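Local coordinates for protein AT27789p (Drosophila melanogaster, PDB 5UZM) that probably binds RNA, including mRNA, as the fly relative of hnRNP F/H, this piece being its second quasi-RNA recognition motif, at residues 12-17 with 80-85. Numbering follows the deposited sequence. Where two conformers were deposited one is given.
Sequences KLRGLP and YIEIFR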
ATOM      1  N   LYS A  12      -2.187  -2.529   4.078  1.00 12.35           N
ATOM      2  CA  LYS A  12      -3.285  -1.935   3.334  1.00 13.38           C
ATOM      3  C   LYS A  12      -3.300  -0.438   3.593  1.00 15.18           C
ATOM      4  O   LYS A  12      -3.142  -0.007   4.734  1.00 14.85           O
ATOM      5  CB  LYS A  12      -4.629  -2.559   3.778  1.00 16.51           C
ATOM      6  CG  LYS A  12      -5.832  -2.022   3.010  1.00 18.87           C
ATOM      7  CD  LYS A  12      -7.077  -2.847   3.368  1.00 25.13           C
ATOM      8  CE  LYS A  12      -7.455  -2.717   4.834  1.00 45.54           C
ATOM      9  NZ  LYS A  12      -8.669  -3.543   5.192  1.00 47.32           N
ATOM     10  N   LEU A  13      -3.478   0.362   2.537  1.00 11.19           N
ATOM     11  CA  LEU A  13      -3.534   1.820   2.626  1.00 12.67           C
ATOM     12  C   LEU A  13      -4.955   2.301   2.387  1.00 12.80           C
ATOM     13  O   LEU A  13      -5.678   1.702   1.608  1.00 14.40           O
ATOM     14  CB  LEU A  13      -2.635   2.485   1.576  1.00 13.43           C
ATOM     15  CG  LEU A  13      -1.194   2.004   1.481  1.00 15.89           C
ATOM     16  CD1 LEU A  13      -0.435   2.845   0.435  1.00 15.58           C
ATOM     17  CD2 LEU A  13      -0.464   2.026   2.801  1.00 16.85           C
ATOM     18  N   ARG A  14      -5.360   3.368   3.065  1.00 12.53           N
ATOM     19  CA  ARG A  14      -6.646   4.010   2.846  1.00 12.01           C
ATOM     20  C   ARG A  14      -6.466   5.524   2.841  1.00 13.89           C
ATOM     21  O   ARG A  14      -5.563   6.073   3.504  1.00 13.35           O
ATOM     22  CB  ARG A  14      -7.653   3.579   3.943  1.00 18.67           C
ATOM     23  CG  ARG A  14      -9.023   4.179   3.810  1.00 34.77           C
ATOM     24  CD  ARG A  14      -9.907   3.589   4.915  1.00 39.86           C
ATOM     25  NE  ARG A  14      -9.819   2.127   4.929  1.00 28.28           N
ATOM     26  CZ  ARG A  14     -10.126   1.364   5.972  1.00 50.17           C
ATOM     27  NH1 ARG A  14     -10.539   1.917   7.104  1.00 43.99           N
ATOM     28  NH2 ARG A  14     -10.019   0.046   5.884  1.00 55.93           N
ATOM     29  N   GLY A  15      -7.256   6.206   2.022  1.00 14.28           N
ATOM     30  CA  GLY A  15      -7.223   7.648   1.967  1.00 16.04           C
ATOM     31  C   GLY A  15      -6.432   8.249   0.831  1.00 13.99           C
ATOM     32  O   GLY A  15      -6.143   9.439   0.865  1.00 16.01           O
ATOM     33  N   LEU A  16      -6.055   7.447  -0.158  1.00 11.72           N
ATOM     34  CA  LEU A  16      -5.155   7.916  -1.201  1.00 11.76           C
ATOM     35  C   LEU A  16      -5.773   9.034  -2.044  1.00 19.51           C
ATOM     36  O   LEU A  16      -6.991   9.048  -2.281  1.00 21.78           O
ATOM     37  CB  LEU A  16      -4.783   6.747  -2.100  1.00 13.12           C
ATOM     38  CG  LEU A  16      -3.962   5.640  -1.427  1.00 12.22           C
ATOM     39  CD1 LEU A  16      -3.834   4.377  -2.300  1.00 14.63           C
ATOM     40  CD2 LEU A  16      -2.566   6.202  -1.109  1.00 18.60           C
ATOM     41  N   PRO A  17      -4.940   9.945  -2.549  1.00 17.08           N
ATOM     42  CA  PRO A  17      -5.389  10.930  -3.549  1.00 20.94           C
ATOM     43  C   PRO A  17      -6.023  10.277  -4.781  1.00 24.63           C
ATOM     44  O   PRO A  17      -5.685   9.163  -5.148  1.00 22.12           O
ATOM     45  CB  PRO A  17      -4.095  11.657  -3.929  1.00 23.16           C
ATOM     46  CG  PRO A  17      -3.076  11.297  -2.915  1.00 20.98           C
ATOM     47  CD  PRO A  17      -3.483  10.028  -2.256  1.00 15.14           C
ATOM     48  N   TYR A  80      -3.963  12.498   4.245  1.00  9.85           N
ATOM     49  CA  TYR A  80      -3.437  11.646   5.296  1.00 13.15           C
ATOM     50  C   TYR A  80      -3.685  10.182   4.962  1.00 15.21           C
ATOM     51  O   TYR A  80      -4.820   9.786   4.631  1.00 15.15           O
ATOM     52  CB  TYR A  80      -4.125  12.001   6.616  1.00 16.22           C
ATOM     53  CG  TYR A  80      -3.787  13.350   7.180  1.00 17.27           C
ATOM     54  CD1 TYR A  80      -4.528  14.464   6.840  1.00 23.19           C
ATOM     55  CD2 TYR A  80      -2.717  13.503   8.052  1.00 21.60           C
ATOM     56  CE1 TYR A  80      -4.217  15.728   7.366  1.00 23.45           C
ATOM     57  CE2 TYR A  80      -2.406  14.757   8.594  1.00 29.41           C
ATOM     58  CZ  TYR A  80      -3.165  15.861   8.236  1.00 34.93           C
ATOM     59  OH  TYR A  80      -2.883  17.117   8.732  1.00 50.08           O
ATOM     60  N   ILE A  81      -2.632   9.373   5.044  1.00 11.57           N
ATOM     61  CA  ILE A  81      -2.718   7.981   4.611  1.00 10.37           C
ATOM     62  C   ILE A  81      -2.801   7.086   5.847  1.00 14.51           C
ATOM     63  O   ILE A  81      -1.888   7.072   6.686  1.00 15.56           O
ATOM     64  CB  ILE A  81      -1.515   7.598   3.721  1.00  9.52           C
ATOM     65  CG1 ILE A  81      -1.333   8.585   2.537  1.00 12.20           C
ATOM     66  CG2 ILE A  81      -1.669   6.183   3.205  1.00 12.23           C
ATOM     67  CD1 ILE A  81      -2.590   8.828   1.682  1.00 13.39           C
ATOM     68  N   GLU A  82      -3.908   6.376   5.977  1.00 12.33           N
ATOM     69  CA  GLU A  82      -4.068   5.364   7.021  1.00 10.47           C
ATOM     70  C   GLU A  82      -3.434   4.073   6.566  1.00 12.80           C
ATOM     71  O   GLU A  82      -3.625   3.655   5.421  1.00 14.16           O
ATOM     72  CB  GLU A  82      -5.553   5.144   7.331  1.00 19.07           C
ATOM     73  CG  GLU A  82      -6.308   6.442   7.618  1.00 23.66           C
ATOM     74  CD  GLU A  82      -7.808   6.213   7.608  1.00 53.54           C
ATOM     75  OE1 GLU A  82      -8.303   5.648   8.608  1.00 48.48           O
ATOM     76  OE2 GLU A  82      -8.476   6.542   6.586  1.00 42.55           O
ATOM     77  N   ILE A  83      -2.732   3.379   7.467  1.00 13.80           N
ATOM     78  CA  ILE A  83      -1.988   2.174   7.124  1.00 11.04           C
ATOM     79  C   ILE A  83      -2.357   1.070   8.110  1.00 16.64           C
ATOM     80  O   ILE A  83      -2.355   1.300   9.323  1.00 19.54           O
ATOM     81  CB  ILE A  83      -0.467   2.420   7.154  1.00 13.42           C
ATOM     82  CG1 ILE A  83      -0.116   3.670   6.315  1.00 13.33           C
ATOM     83  CG2 ILE A  83       0.312   1.215   6.672  1.00 18.06           C
ATOM     84  CD1 ILE A  83       1.351   4.036   6.431  1.00 15.34           C
ATOM     85  N   PHE A  84      -2.708  -0.104   7.592  1.00 16.61           N
ATOM     86  CA  PHE A  84      -3.104  -1.234   8.436  1.00 17.21           C
ATOM     87  C   PHE A  84      -2.303  -2.482   8.110  1.00 17.80           C
ATOM     88  O   PHE A  84      -1.987  -2.743   6.948  1.00 17.16           O
ATOM     89  CB  PHE A  84      -4.596  -1.601   8.232  1.00 20.74           C
ATOM     90  CG  PHE A  84      -5.518  -0.448   8.319  1.00 19.70           C
ATOM     91  CD1 PHE A  84      -6.062  -0.069   9.541  1.00 26.12           C
ATOM     92  CD2 PHE A  84      -5.836   0.308   7.184  1.00 19.69           C
ATOM     93  CE1 PHE A  84      -6.915   1.029   9.628  1.00 29.18           C
ATOM     94  CE2 PHE A  84      -6.694   1.396   7.274  1.00 29.88           C
ATOM     95  CZ  PHE A  84      -7.237   1.755   8.494  1.00 22.58           C
ATOM     96  N   ARG A  85      -2.065  -3.315   9.137  1.00 18.59           N
ATOM     97  CA  ARG A  85      -1.466  -4.623   8.910  0.53 21.85           C
ATOM     98  C   ARG A  85      -2.412  -5.494   8.094  1.00 17.36           C
ATOM     99  O   ARG A  85      -3.631  -5.433   8.260  1.00 20.99           O
ATOM    100  CB  ARG A  85      -1.151  -5.311  10.243  0.53 26.17           C
ATOM    101  CG  ARG A  85      -0.717  -4.368  11.365  0.53 33.33           C
ATOM    102  CD  ARG A  85      -0.284  -5.182  12.589  0.53 36.00           C
ATOM    103  NE  ARG A  85       0.852  -6.016  12.231  0.53 28.09           N
ATOM    104  CZ  ARG A  85       2.115  -5.710  12.502  0.53 33.23           C
ATOM    105  NH1 ARG A  85       2.403  -4.604  13.172  0.53 42.82           N
ATOM    106  NH2 ARG A  85       3.091  -6.518  12.111  0.53 43.16           N
TER
HETATM  107  O   HOH W   1     -10.324   4.059   8.354  1.00 36.46           O
HETATM  108  O   HOH W   2      -7.105  10.636   3.466  1.00 24.55           O
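Arg14 and Phe84 meet on one face of the antiparallel sheet of this quasi-RRM, where strand 10-14, central in the sheet, pairs with strand 79-85. The backbones are joined by two reciprocal hydrogen-bonded pairs, Lys12 with Phe84 and Arg14 with Glu82; the bond from Lys12 N to Phe84 O measures 2.9 Å and is nearly straight at 167°. Between them Leu13 and Ile83 form the non-hydrogen-bonded pair.

The side chain of Arg14 shows how one residue can serve two neighbours. Its CB lies near both Glu82 OE2 and Phe84 CE2. With CG anti to the backbone N (chi1 -180°), the chain runs out past the carboxylate, Arg14 CG and CD each 3.7 Å from Glu82 OE2, then bends at chi3. That bend carries the guanidinium obliquely across the CE2-CZ end of the Phe84 ring: Phe84 CE2 sits over the centre of one face of the guanidinium, 3.7 Å from Arg14 CZ, with the two planes 34° apart. NE also makes a weak, long ion pair with Glu54. At the tip, Arg14 NH1 reaches Phe84 CZ at 3.6 Å. A water lies between NH1 and Glu82 OE1, donating to the carboxylate; its leg to NH1 is unusually short and its exact geometry doubtful.

On the other face, Leu13 CD2 packs against Ile83 CG1 at 3.9 Å. Beyond the strand end Leu16 CD2 and Ile81 CD1, 3.8 Å apart, extend this packing, and both layers touch Ile25 and Phe28 of helix 22-28. Gly15 adopts a positive phi, where a CB would jam against the preceding carbonyl O and clash with Tyr80 O; a second water joins Gly15 O to Tyr80 O.

The chemistry thus divides by face: aliphatic packing binds sheet to helix, whereas the opposite face keeps a guanidinium beside an aromatic ring and a bridging water, its charge probably tempered by the nearby carboxylate.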